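Local coordinates for succinate dehydrogenase subunit D (Mycolicibacterium smegmatis MC2 51, PDB 6LUM), which holds haem and menaquinone in the membrane domain of a succinate dehydrogenase, and probably takes part in passing electrons from succinate to the quinone, at residues E21-A26 and K122-F127; I56-L61 and W102-H107; W96-L101 and L143-L148. All blocks are in the same frame, centred on the assembly; numbering follows the deposited sequence.

In the fold
Contact 1 lies at the surface, whereas contacts 2 and 3 are buried among transmembrane helices. Contact 1 sets an N-terminal loop against the first turn of helix 123-149, and its chemistry is that of carboxylates, a salt bridge to another subunit and a lipid. Contacts 2 and 3 share helix 91-119, which meets helix 43-70 in one and helix 123-149 in the other; their centres are about 12 Å apart, and they touch through Trp102 and Ser145. Both are mainly apolar, with a haem-binding histidine in contact 2 and, beside a second haem and menaquinone, a methionine and an aspartate in contact 3. Contacts 1 and 3 use distant parts of helix 123-149, their centres about 37 Å apart.

Contact 1: residues E21-A26 and K122-F127; sequences EHDRPA and KNVTKF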
loop_
_atom_site.group_PDB
_atom_site.type_symbol
_atom_site.label_atom_id
_atom_site.label_comp_id
_atom_site.label_asym_id
_atom_site.label_seq_id
_atom_site.Cartn_x
_atom_site.Cartn_y
_atom_site.Cartn_z
ATOM N N GLU B 21 6.377 -7.974 27.847
ATOM C CA GLU B 21 7.327 -9.005 28.222
ATOM C C GLU B 21 8.496 -8.950 27.257
ATOM O O GLU B 21 8.479 -8.210 26.273
ATOM C CB GLU B 21 6.683 -10.392 28.214
ATOM C CG GLU B 21 6.193 -10.832 26.853
ATOM C CD GLU B 21 5.590 -12.218 26.881
ATOM O OE1 GLU B 21 5.541 -12.820 27.972
ATOM O OE2 GLU B 21 5.177 -12.711 25.811
ATOM N N HIS B 22 9.522 -9.752 27.539
ATOM C CA HIS B 22 10.754 -9.662 26.764
ATOM C C HIS B 22 10.536 -10.070 25.315
ATOM O O HIS B 22 11.129 -9.483 24.405
ATOM C CB HIS B 22 11.835 -10.528 27.401
ATOM C CG HIS B 22 13.218 -9.982 27.232
ATOM N ND1 HIS B 22 13.629 -8.806 27.818
ATOM C CD2 HIS B 22 14.281 -10.451 26.540
ATOM C CE1 HIS B 22 14.887 -8.573 27.495
ATOM N NE2 HIS B 22 15.307 -9.557 26.721
ATOM N N ASP B 23 9.692 -11.064 25.080
ATOM C CA ASP B 23 9.482 -11.603 23.745
ATOM C C ASP B 23 8.488 -10.796 22.928
ATOM O O ASP B 23 8.235 -11.146 21.773
ATOM C CB ASP B 23 8.998 -13.045 23.855
ATOM C CG ASP B 23 10.015 -13.942 24.509
ATOM O OD1 ASP B 23 11.222 -13.688 24.340
ATOM O OD2 ASP B 23 9.614 -14.886 25.214
ATOM N N ARG B 24 7.920 -9.736 23.490
ATOM C CA ARG B 24 6.856 -8.987 22.837
ATOM C C ARG B 24 7.385 -7.652 22.341
ATOM O O ARG B 24 7.766 -6.804 23.162
ATOM C CB ARG B 24 5.693 -8.769 23.805
ATOM C CG ARG B 24 4.426 -8.261 23.159
ATOM C CD ARG B 24 3.558 -9.403 22.716
ATOM N NE ARG B 24 2.718 -9.054 21.578
ATOM C CZ ARG B 24 1.510 -8.517 21.680
ATOM N NH1 ARG B 24 0.999 -8.258 22.871
ATOM N NH2 ARG B 24 0.813 -8.238 20.590
ATOM N N PRO B 25 7.443 -7.418 21.032
ATOM C CA PRO B 25 7.758 -6.075 20.537
ATOM C C PRO B 25 6.683 -5.085 20.956
ATOM O O PRO B 25 5.508 -5.242 20.621
ATOM C CB PRO B 25 7.796 -6.260 19.018
ATOM C CG PRO B 25 7.976 -7.702 18.808
ATOM C CD PRO B 25 7.303 -8.386 19.937
ATOM N N ALA B 26 7.096 -4.057 21.700
ATOM C CA ALA B 26 6.152 -3.030 22.124
ATOM C C ALA B 26 5.488 -2.368 20.928
ATOM O O ALA B 26 4.295 -2.053 20.963
ATOM C CB ALA B 26 6.863 -1.989 22.983
ATOM N N LYS B 122 0.141 -14.042 29.246
ATOM C CA LYS B 122 1.399 -13.940 28.532
ATOM C C LYS B 122 1.402 -14.846 27.312
ATOM O O LYS B 122 0.779 -15.909 27.296
ATOM C CB LYS B 122 2.564 -14.303 29.443
ATOM C CG LYS B 122 2.639 -13.457 30.683
ATOM C CD LYS B 122 3.870 -13.786 31.480
ATOM C CE LYS B 122 3.515 -14.181 32.894
ATOM N NZ LYS B 122 4.518 -15.121 33.464
ATOM N N ASN B 123 2.129 -14.417 26.285
ATOM C CA ASN B 123 2.185 -15.190 25.055
ATOM C C ASN B 123 2.976 -16.474 25.231
ATOM O O ASN B 123 2.718 -17.455 24.533
ATOM C CB ASN B 123 2.788 -14.349 23.944
ATOM C CG ASN B 123 2.025 -13.082 23.712
ATOM O OD1 ASN B 123 2.354 -12.044 24.269
ATOM N ND2 ASN B 123 0.995 -13.154 22.889
ATOM N N VAL B 124 3.913 -16.501 26.172
ATOM C CA VAL B 124 4.630 -17.736 26.454
ATOM C C VAL B 124 3.708 -18.745 27.117
ATOM O O VAL B 124 3.714 -19.933 26.776
ATOM C CB VAL B 124 5.861 -17.441 27.319
ATOM C CG1 VAL B 124 6.709 -18.665 27.449
ATOM C CG2 VAL B 124 6.654 -16.323 26.718
ATOM N N THR B 125 2.902 -18.295 28.077
ATOM C CA THR B 125 1.918 -19.176 28.690
ATOM C C THR B 125 0.936 -19.692 27.659
ATOM O O THR B 125 0.580 -20.870 27.667
ATOM C CB THR B 125 1.168 -18.446 29.794
ATOM O OG1 THR B 125 2.105 -17.795 30.653
ATOM C CG2 THR B 125 0.370 -19.419 30.600
ATOM N N LYS B 126 0.480 -18.820 26.767
ATOM C CA LYS B 126 -0.431 -19.250 25.721
ATOM C C LYS B 126 0.209 -20.306 24.831
ATOM O O LYS B 126 -0.420 -21.319 24.512
ATOM C CB LYS B 126 -0.867 -18.044 24.907
ATOM C CG LYS B 126 -2.081 -18.252 24.083
ATOM C CD LYS B 126 -2.292 -17.078 23.183
ATOM C CE LYS B 126 -3.118 -17.467 21.996
ATOM N NZ LYS B 126 -3.052 -16.444 20.933
ATOM N N PHE B 127 1.465 -20.098 24.436
ATOM C CA PHE B 127 2.154 -21.063 23.587
ATOM C C PHE B 127 2.260 -22.420 24.264
ATOM O O PHE B 127 1.942 -23.453 23.666
ATOM C CB PHE B 127 3.540 -20.535 23.230
ATOM C CG PHE B 127 4.322 -21.444 22.336
ATOM C CD1 PHE B 127 4.132 -21.422 20.974
ATOM C CD2 PHE B 127 5.248 -22.318 22.854
ATOM C CE1 PHE B 127 4.840 -22.254 20.164
ATOM C CE2 PHE B 127 5.954 -23.148 22.039
ATOM C CZ PHE B 127 5.752 -23.114 20.698
#
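Glu21 reaches across to the start of helix 123-149, where it meets Lys122, Asn123 and Val124. Its CB points toward the helix; CG stands between the backbone N and the carbonyl carbon (chi1 63°), and from there the chain runs extended (chi2 179°), carrying CD to 4.1 Å from the backbone N of Asn123. At the tip the two carboxylate oxygens divide the partners. OE1 lies 3.6 Å from CB of Lys122 and 3.9 Å from CG2 of Val124, while OE2 comes within 3.4 Å of CB of Asn123. The acid thus sits beside the N-terminus of the helix, with Lys122 in the N-cap position, and the positive end of the helix dipole would probably favour its charge. Lys122 contributes its aliphatic stem, because its amine leads away to 6.0 Å from OE1 of Glu21; the model links that amine to a cardiolipin, a bond best treated as doubtful.

Glu21 to Arg24 form a type I beta turn, closed by a 3.2 Å hydrogen bond from Arg24 N to Glu21 O, which presents Asp23 and Arg24 on the same side as Glu21. Asp23 crosses Val124 at about a right angle, its OD2 lying 3.6 Å from CG2, but the main polar partner of this oxygen is Arg255 of succinate dehydrogenase subunit B, in a salt bridge. Arg24 passes Asn123, also at about a right angle, with its CD 4.1 Å from CG of the amide. Phe259 of subunit B packs on Asp23, Asn123 and Val124 together. The arrangement is a loop packed against a helix N-terminus at a subunit interface, joining the N-terminal segment of a membrane subunit to its partner beside bound lipid.

Contact 2: residues I56-L61 and W102-H107; sequences IALVFL and WLAMIH. With HEM (protoporphyrin IX containing Fe), chain R.
The imidazole of His107 is covered over one face by CD1 of Leu58, while its edge is turned to the haem. This is axial haem ligation within a transmembrane helix bundle: NE2 of His107 binds the iron at 2.5 Å, and the porphyrin meso carbon CHD lies in the plane of the ring. The methyl of Leu58 makes a CH-pi contact, CD1 standing 4.1 Å from the ring centroid and 25° off the normal, displaced toward the rim. At the other nitrogen, ND1 is hydrogen-bonded to Ser54, one turn before Leu58 on the same helix, so that helix 43-70 covers the imidazole and would restrain its rotation.

Helices 43-70 and 91-119 meet here at 129° between their N-to-C directions, their local axes 10.1 Å apart. Leu58 packs between them. Its CG lies anti to the carbonyl carbon (chi1 -85°), and beyond it the two methyls part: CD1 goes to the imidazole, CD2 to within 4.1 Å of CB of Ala104. The following residue, Val59, faces the haem, its CG2 lying 3.6 Å from the porphyrin methyl CMB. Packing from subunit C reaches Val59 and Ala104. Farther from the haem, Leu103 continues the apolar seam, its CD1 touching CB of Ala57 at 3.6 Å and CD1 of Leu61 at 3.7 Å.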
loop_
_atom_site.group_PDB
_atom_site.type_symbol
_atom_site.label_atom_id
_atom_site.label_comp_id
_atom_site.label_asym_id
_atom_site.label_seq_id
_atom_site.Cartn_x
_atom_site.Cartn_y
_atom_site.Cartn_z
ATOM N N ILE B 56 -23.939 -29.838 15.843
ATOM C CA ILE B 56 -25.166 -30.429 15.311
ATOM C C ILE B 56 -25.067 -31.950 15.284
ATOM O O ILE B 56 -26.026 -32.654 15.604
ATOM C CB ILE B 56 -25.476 -29.864 13.917
ATOM C CG1 ILE B 56 -26.075 -28.474 14.021
ATOM C CG2 ILE B 56 -26.452 -30.748 13.200
ATOM C CD1 ILE B 56 -26.256 -27.822 12.689
ATOM N N ALA B 57 -23.908 -32.480 14.899
ATOM C CA ALA B 57 -23.738 -33.934 14.875
ATOM C C ALA B 57 -23.632 -34.516 16.280
ATOM O O ALA B 57 -24.150 -35.608 16.561
ATOM C CB ALA B 57 -22.504 -34.296 14.067
ATOM N N LEU B 58 -22.968 -33.801 17.177
ATOM C CA LEU B 58 -22.738 -34.292 18.518
ATOM C C LEU B 58 -23.997 -34.328 19.346
ATOM O O LEU B 58 -24.049 -35.095 20.296
ATOM C CB LEU B 58 -21.699 -33.432 19.213
ATOM C CG LEU B 58 -20.258 -33.804 18.952
ATOM C CD1 LEU B 58 -19.385 -32.751 19.512
ATOM C CD2 LEU B 58 -19.988 -35.116 19.596
ATOM N N VAL B 59 -25.005 -33.522 19.023
ATOM C CA VAL B 59 -26.291 -33.674 19.706
ATOM C C VAL B 59 -26.725 -35.130 19.660
ATOM O O VAL B 59 -26.845 -35.800 20.692
ATOM C CB VAL B 59 -27.359 -32.765 19.082
ATOM C CG1 VAL B 59 -28.674 -33.012 19.740
ATOM C CG2 VAL B 59 -26.984 -31.343 19.239
ATOM N N PHE B 60 -26.886 -35.656 18.448
ATOM C CA PHE B 60 -27.311 -37.037 18.267
ATOM C C PHE B 60 -26.301 -38.014 18.843
ATOM O O PHE B 60 -26.656 -38.873 19.651
ATOM C CB PHE B 60 -27.538 -37.312 16.789
ATOM C CG PHE B 60 -28.537 -36.401 16.167
ATOM C CD1 PHE B 60 -29.884 -36.583 16.390
ATOM C CD2 PHE B 60 -28.134 -35.349 15.376
ATOM C CE1 PHE B 60 -30.806 -35.739 15.826
ATOM C CE2 PHE B 60 -29.053 -34.505 14.811
ATOM C CZ PHE B 60 -30.389 -34.701 15.036
ATOM N N LEU B 61 -25.029 -37.889 18.456
ATOM C CA LEU B 61 -24.046 -38.877 18.898
ATOM C C LEU B 61 -23.948 -38.937 20.419
ATOM O O LEU B 61 -24.120 -40.002 21.016
ATOM C CB LEU B 61 -22.688 -38.583 18.275
ATOM C CG LEU B 61 -22.599 -38.752 16.763
ATOM C CD1 LEU B 61 -21.279 -38.274 16.274
ATOM C CD2 LEU B 61 -22.794 -40.168 16.369
ATOM N N TRP B 102 -13.869 -38.782 17.513
ATOM C CA TRP B 102 -13.191 -37.770 16.714
ATOM C C TRP B 102 -13.893 -36.423 16.802
ATOM O O TRP B 102 -13.252 -35.402 17.071
ATOM C CB TRP B 102 -13.059 -38.251 15.275
ATOM C CG TRP B 102 -11.853 -39.085 15.148
ATOM C CD1 TRP B 102 -11.741 -40.392 15.456
ATOM C CD2 TRP B 102 -10.553 -38.652 14.758
ATOM N NE1 TRP B 102 -10.462 -40.817 15.262
ATOM C CE2 TRP B 102 -9.710 -39.764 14.828
ATOM C CE3 TRP B 102 -10.025 -37.435 14.336
ATOM C CZ2 TRP B 102 -8.369 -39.699 14.493
ATOM C CZ3 TRP B 102 -8.697 -37.372 14.006
ATOM C CH2 TRP B 102 -7.884 -38.495 14.085
ATOM N N LEU B 103 -15.210 -36.394 16.604
ATOM C CA LEU B 103 -15.939 -35.138 16.689
ATOM C C LEU B 103 -15.819 -34.521 18.071
ATOM O O LEU B 103 -15.580 -33.321 18.197
ATOM C CB LEU B 103 -17.403 -35.356 16.333
ATOM C CG LEU B 103 -17.719 -35.512 14.854
ATOM C CD1 LEU B 103 -19.191 -35.630 14.670
ATOM C CD2 LEU B 103 -17.192 -34.352 14.075
ATOM N N ALA B 104 -15.974 -35.323 19.125
ATOM C CA ALA B 104 -15.945 -34.778 20.472
ATOM C C ALA B 104 -14.573 -34.243 20.829
ATOM O O ALA B 104 -14.467 -33.180 21.439
ATOM C CB ALA B 104 -16.374 -35.837 21.474
ATOM N N MET B 105 -13.505 -34.945 20.453
ATOM C CA MET B 105 -12.180 -34.460 20.807
ATOM C C MET B 105 -11.817 -33.210 20.029
ATOM O O MET B 105 -11.238 -32.286 20.597
ATOM C CB MET B 105 -11.125 -35.539 20.594
ATOM C CG MET B 105 -11.140 -36.665 21.607
ATOM S SD MET B 105 -11.453 -36.175 23.305
ATOM C CE MET B 105 -9.915 -35.394 23.746
ATOM N N ILE B 106 -12.150 -33.135 18.739
ATOM C CA ILE B 106 -11.814 -31.918 18.000
ATOM C C ILE B 106 -12.654 -30.739 18.481
ATOM O O ILE B 106 -12.151 -29.619 18.619
ATOM C CB ILE B 106 -11.964 -32.136 16.486
ATOM C CG1 ILE B 106 -11.246 -33.400 16.049
ATOM C CG2 ILE B 106 -11.357 -30.991 15.739
ATOM C CD1 ILE B 106 -9.785 -33.331 16.218
ATOM N N HIS B 107 -13.936 -30.970 18.757
ATOM C CA HIS B 107 -14.801 -29.950 19.335
ATOM C C HIS B 107 -14.249 -29.419 20.650
ATOM O O HIS B 107 -14.067 -28.210 20.825
ATOM C CB HIS B 107 -16.180 -30.557 19.543
ATOM C CG HIS B 107 -17.278 -29.560 19.657
ATOM N ND1 HIS B 107 -17.977 -29.105 18.568
ATOM C CD2 HIS B 107 -17.819 -28.953 20.730
ATOM C CE1 HIS B 107 -18.894 -28.249 18.965
ATOM N NE2 HIS B 107 -18.819 -28.141 20.273
HETATM C CHA HEM R . -18.332 -24.792 22.601
HETATM C CHB HEM R . -22.288 -26.903 20.854
HETATM C CHC HEM R . -20.818 -31.031 22.858
HETATM C CHD HEM R . -16.826 -28.939 24.515
HETATM C C1A HEM R . -19.472 -25.033 21.881
HETATM C C2A HEM R . -20.057 -24.156 20.907
HETATM C C3A HEM R . -21.145 -24.719 20.428
HETATM C C4A HEM R . -21.294 -25.994 21.072
HETATM C CMA HEM R . -22.071 -24.114 19.368
HETATM C CAA HEM R . -19.514 -22.784 20.524
HETATM C CBA HEM R . -19.953 -21.884 21.657
HETATM C CGA HEM R . -19.457 -20.504 21.423
HETATM O O1A HEM R . -19.933 -19.582 22.119
HETATM O O2A HEM R . -18.597 -20.345 20.536
HETATM C C1B HEM R . -22.259 -28.188 21.309
HETATM C C2B HEM R . -23.322 -29.131 21.186
HETATM C C3B HEM R . -22.936 -30.264 21.745
HETATM C C4B HEM R . -21.592 -30.093 22.225
HETATM C CMB HEM R . -24.683 -28.843 20.541
HETATM C CAB HEM R . -23.804 -31.523 21.825
HETATM C CBB HEM R . -23.615 -32.441 22.767
HETATM C C1C HEM R . -19.571 -30.835 23.390
HETATM C C2C HEM R . -18.674 -31.868 23.817
HETATM C C3C HEM R . -17.573 -31.281 24.288
HETATM C C4C HEM R . -17.744 -29.874 24.150
HETATM C CMC HEM R . -19.028 -33.360 23.728
HETATM C CAC HEM R . -16.270 -31.860 24.865
HETATM C CBC HEM R . -15.926 -33.143 24.827
HETATM C C1D HEM R . -16.938 -27.616 24.215
HETATM C C2D HEM R . -16.120 -26.567 24.740
HETATM C C3D HEM R . -16.542 -25.429 24.225
HETATM C C4D HEM R . -17.636 -25.711 23.339
HETATM C CMD HEM R . -14.973 -26.746 25.735
HETATM C CAD HEM R . -15.959 -24.042 24.501
HETATM C CBD HEM R . -16.960 -23.211 25.274
HETATM C CGD HEM R . -16.686 -21.769 25.007
HETATM O O1D HEM R . -15.670 -21.470 24.353
HETATM O O2D HEM R . -17.491 -20.923 25.440
HETATM N NA HEM R . -20.248 -26.164 21.949
HETATM N NB HEM R . -21.209 -28.802 21.946
HETATM N NC HEM R . -18.971 -29.622 23.599
HETATM N ND HEM R . -17.862 -27.065 23.361
HETATM FE FE HEM R . -19.521 -27.933 22.634
#

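Contact 3: residues W96-L101 and L143-L148; sequences WDMALL and LGSYVL. With HEM (protoporphyrin IX containing Fe), chain S; MQ9 (menaquinone-9), chain C.
Met98 and Leu148 form the tight part of this helix pair, with SD of Met98 3.5 Å from CD1 of Leu148. CG of Met98 is anti to the backbone N (chi1 -169°); the bend at chi2 turns SD to the leucine, and chi3 then carries CE toward the quinone ring, while CB, CG and CE touch menaquinone. Its CG is 3.2 Å from the quinone oxygen O1, and its CE approaches ring carbon C2. An alanine here would lose CG, SD and CE and would probably open a gap between Leu148 and the quinone ring, leaving both freer to shift.

Close packing recurs one turn along, where Leu101 sets CD2 3.7 Å from the carbonyl carbon of Gly144. A CB on Gly144 would run into CD1 of Leu101, so the bare backbone lets the leucine lie against it.

Between and beyond these points the two helices fit more loosely. The methyls Leu101 CD2 and Leu148 CD1 are 4.5 Å apart, and CB of Asp97 stays 4.0 Å from CD2 of Leu148. This less tightly joined side faces no solvent, because every touching residue is buried; the propionates of a haem border it. OD2 of Asp97 is 2.7 Å from the propionate oxygen O2A. Trp88 NE1 donates a hydrogen bond to the same OD2.

The two segments run antiparallel at 174°, their axes 10.3 Å apart. The hydrogen bond of Ser145 OG with Leu141 O stays within helix 123-149; the one with Trp102 NE1 ties that helix to helix 91-119. On the latter, Asp97, Ala99 and Leu100 pack on helix 43-70, and Leu101 touches Val48 of subunit C.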
loop_
_atom_site.group_PDB
_atom_site.type_symbol
_atom_site.label_atom_id
_atom_site.label_comp_id
_atom_site.label_asym_id
_atom_site.label_seq_id
_atom_site.Cartn_x
_atom_site.Cartn_y
_atom_site.Cartn_z
ATOM N N TRP B 96 -20.306 -45.434 15.169
ATOM C CA TRP B 96 -20.851 -44.441 16.081
ATOM C C TRP B 96 -19.805 -43.986 17.082
ATOM O O TRP B 96 -19.625 -42.788 17.298
ATOM C CB TRP B 96 -22.066 -45.026 16.784
ATOM C CG TRP B 96 -22.785 -44.131 17.728
ATOM C CD1 TRP B 96 -22.303 -43.586 18.872
ATOM C CD2 TRP B 96 -24.145 -43.728 17.638
ATOM N NE1 TRP B 96 -23.269 -42.848 19.488
ATOM C CE2 TRP B 96 -24.415 -42.924 18.747
ATOM C CE3 TRP B 96 -25.161 -43.959 16.718
ATOM C CZ2 TRP B 96 -25.657 -42.356 18.964
ATOM C CZ3 TRP B 96 -26.386 -43.388 16.934
ATOM C CH2 TRP B 96 -26.625 -42.599 18.045
ATOM N N ASP B 97 -19.087 -44.929 17.694
ATOM C CA ASP B 97 -18.085 -44.555 18.686
ATOM C C ASP B 97 -16.866 -43.903 18.061
ATOM O O ASP B 97 -16.258 -43.031 18.678
ATOM C CB ASP B 97 -17.660 -45.764 19.490
ATOM C CG ASP B 97 -18.731 -46.240 20.406
ATOM O OD1 ASP B 97 -19.347 -45.406 21.083
ATOM O OD2 ASP B 97 -18.964 -47.455 20.454
ATOM N N MET B 98 -16.487 -44.287 16.845
ATOM C CA MET B 98 -15.370 -43.596 16.214
ATOM C C MET B 98 -15.721 -42.154 15.882
ATOM O O MET B 98 -14.922 -41.241 16.128
ATOM C CB MET B 98 -14.932 -44.325 14.960
ATOM C CG MET B 98 -13.626 -43.818 14.408
ATOM S SD MET B 98 -12.233 -44.117 15.490
ATOM C CE MET B 98 -11.233 -45.147 14.457
ATOM N N ALA B 99 -16.906 -41.926 15.318
ATOM C CA ALA B 99 -17.346 -40.565 15.047
ATOM C C ALA B 99 -17.479 -39.768 16.328
ATOM O O ALA B 99 -17.107 -38.595 16.374
ATOM C CB ALA B 99 -18.666 -40.585 14.299
ATOM N N LEU B 100 -18.011 -40.381 17.382
ATOM C CA LEU B 100 -18.119 -39.695 18.660
ATOM C C LEU B 100 -16.752 -39.272 19.169
ATOM O O LEU B 100 -16.557 -38.117 19.544
ATOM C CB LEU B 100 -18.830 -40.595 19.662
ATOM C CG LEU B 100 -19.097 -40.132 21.084
ATOM C CD1 LEU B 100 -19.709 -38.780 21.101
ATOM C CD2 LEU B 100 -20.007 -41.101 21.727
ATOM N N LEU B 101 -15.777 -40.180 19.157
ATOM C CA LEU B 101 -14.437 -39.840 19.627
ATOM C C LEU B 101 -13.844 -38.691 18.838
ATOM O O LEU B 101 -13.369 -37.711 19.415
ATOM C CB LEU B 101 -13.526 -41.057 19.541
ATOM C CG LEU B 101 -12.041 -40.849 19.808
ATOM C CD1 LEU B 101 -11.755 -40.877 21.274
ATOM C CD2 LEU B 101 -11.284 -41.924 19.126
ATOM N N LEU B 143 -5.041 -43.048 21.205
ATOM C CA LEU B 143 -5.369 -44.169 22.074
ATOM C C LEU B 143 -6.774 -44.690 21.802
ATOM O O LEU B 143 -6.989 -45.905 21.707
ATOM C CB LEU B 143 -5.222 -43.752 23.529
ATOM C CG LEU B 143 -5.278 -44.893 24.526
ATOM C CD1 LEU B 143 -4.231 -45.916 24.187
ATOM C CD2 LEU B 143 -5.075 -44.358 25.915
ATOM N N GLY B 144 -7.748 -43.792 21.670
ATOM C CA GLY B 144 -9.091 -44.228 21.354
ATOM C C GLY B 144 -9.183 -44.892 20.000
ATOM O O GLY B 144 -9.856 -45.911 19.845
ATOM N N SER B 145 -8.509 -44.329 19.000
ATOM C CA SER B 145 -8.531 -44.931 17.677
ATOM C C SER B 145 -7.890 -46.304 17.690
ATOM O O SER B 145 -8.383 -47.224 17.040
ATOM C CB SER B 145 -7.817 -44.028 16.686
ATOM O OG SER B 145 -8.459 -42.780 16.599
ATOM N N TYR B 146 -6.789 -46.468 18.423
ATOM C CA TYR B 146 -6.156 -47.773 18.515
ATOM C C TYR B 146 -7.095 -48.789 19.133
ATOM O O TYR B 146 -7.263 -49.892 18.610
ATOM C CB TYR B 146 -4.867 -47.674 19.324
ATOM C CG TYR B 146 -4.231 -49.010 19.556
ATOM C CD1 TYR B 146 -3.496 -49.615 18.575
ATOM C CD2 TYR B 146 -4.390 -49.677 20.747
ATOM C CE1 TYR B 146 -2.937 -50.826 18.767
ATOM C CE2 TYR B 146 -3.831 -50.897 20.943
ATOM C CZ TYR B 146 -3.108 -51.463 19.945
ATOM O OH TYR B 146 -2.539 -52.687 20.116
ATOM N N VAL B 147 -7.725 -48.433 20.251
ATOM C CA VAL B 147 -8.616 -49.370 20.930
ATOM C C VAL B 147 -9.786 -49.758 20.039
ATOM O O VAL B 147 -10.189 -50.921 19.997
ATOM C CB VAL B 147 -9.093 -48.775 22.261
ATOM C CG1 VAL B 147 -10.042 -49.708 22.935
ATOM C CG2 VAL B 147 -7.918 -48.523 23.133
ATOM N N LEU B 148 -10.355 -48.800 19.316
ATOM C CA LEU B 148 -11.464 -49.135 18.430
ATOM C C LEU B 148 -11.017 -50.012 17.274
ATOM O O LEU B 148 -11.662 -51.015 16.967
ATOM C CB LEU B 148 -12.124 -47.869 17.907
ATOM C CG LEU B 148 -13.148 -47.211 18.799
ATOM C CD1 LEU B 148 -13.326 -45.818 18.351
ATOM C CD2 LEU B 148 -14.410 -47.959 18.566
HETATM C CHA HEM S . -16.738 -45.134 25.374
HETATM C CHB HEM S . -19.666 -45.411 29.186
HETATM C CHC HEM S . -20.396 -40.710 28.836
HETATM C CHD HEM S . -17.818 -40.554 24.751
HETATM C C1A HEM S . -17.574 -45.494 26.386
HETATM C C2A HEM S . -18.018 -46.861 26.459
HETATM C C3A HEM S . -18.811 -46.938 27.508
HETATM C C4A HEM S . -18.883 -45.625 28.093
HETATM C CMA HEM S . -19.572 -48.142 28.083
HETATM C CAA HEM S . -17.541 -47.915 25.426
HETATM C CBA HEM S . -18.450 -49.109 25.170
HETATM C CGA HEM S . -19.221 -48.947 23.899
HETATM O O1A HEM S . -20.200 -49.695 23.688
HETATM O O2A HEM S . -18.867 -48.063 23.099
HETATM C C1B HEM S . -20.101 -44.161 29.449
HETATM C C2B HEM S . -20.860 -43.781 30.591
HETATM C C3B HEM S . -21.073 -42.470 30.498
HETATM C C4B HEM S . -20.424 -42.000 29.296
HETATM C CMB HEM S . -21.315 -44.796 31.652
HETATM C CAB HEM S . -21.823 -41.541 31.466
HETATM C CBB HEM S . -22.048 -41.855 32.741
HETATM C C1C HEM S . -19.753 -40.275 27.705
HETATM C C2C HEM S . -19.706 -38.911 27.251
HETATM C C3C HEM S . -18.997 -38.879 26.120
HETATM C C4C HEM S . -18.565 -40.209 25.842
HETATM C CMC HEM S . -20.395 -37.758 28.001
HETATM C CAC HEM S . -18.606 -37.715 25.193
HETATM C CBC HEM S . -18.804 -36.433 25.485
HETATM C C1D HEM S . -17.274 -41.782 24.546
HETATM C C2D HEM S . -16.395 -42.173 23.490
HETATM C C3D HEM S . -16.082 -43.445 23.643
HETATM C C4D HEM S . -16.771 -43.901 24.814
HETATM C CMD HEM S . -15.902 -41.253 22.386
HETATM C CAD HEM S . -15.161 -44.272 22.736
HETATM C CBD HEM S . -13.988 -44.768 23.563
HETATM C CGD HEM S . -12.893 -45.229 22.662
HETATM O O1D HEM S . -11.897 -45.785 23.168
HETATM O O2D HEM S . -13.031 -45.041 21.440
HETATM N NA HEM S . -18.065 -44.696 27.430
HETATM N NB HEM S . -19.836 -43.065 28.673
HETATM N NC HEM S . -19.048 -41.046 26.815
HETATM N ND HEM S . -17.497 -42.867 25.337
HETATM FE FE HEM S . -18.570 -42.902 27.090
HETATM C C5 MQ9 C . -12.083 -46.858 10.086
HETATM C C5M MQ9 C . -11.151 -46.664 8.884
HETATM C C4 MQ9 C . -11.927 -48.001 10.895
HETATM O O4 MQ9 C . -10.907 -48.978 10.595
HETATM C C3 MQ9 C . -12.760 -48.209 12.003
HETATM C C2 MQ9 C . -13.722 -47.300 12.292
HETATM C C1 MQ9 C . -13.882 -46.146 11.472
HETATM O O1 MQ9 C . -14.896 -45.173 11.767
HETATM C C6 MQ9 C . -13.059 -45.940 10.375
HETATM C C3A MQ9 C . -12.574 -49.412 12.833
HETATM C C3B MQ9 C . -13.417 -49.618 13.957
HETATM C C3C MQ9 C . -14.394 -48.690 14.255
HETATM C C3D MQ9 C . -14.576 -47.511 13.432
HETATM C C7 MQ9 C . -13.246 -44.674 9.518
HETATM C C8 MQ9 C . -12.207 -43.555 9.989
HETATM C C9 MQ9 C . -12.739 -42.109 10.314
HETATM C C10 MQ9 C . -11.646 -41.336 10.932
HETATM C C11 MQ9 C . -13.958 -42.107 11.276
HETATM C C12 MQ9 C . -14.073 -40.740 12.000
HETATM C C13 MQ9 C . -15.372 -39.915 11.582
HETATM C C14 MQ9 C . -15.069 -38.510 11.023
HETATM C C15 MQ9 C . -13.633 -38.093 11.327
HETATM C C16 MQ9 C . -16.002 -37.522 11.651
#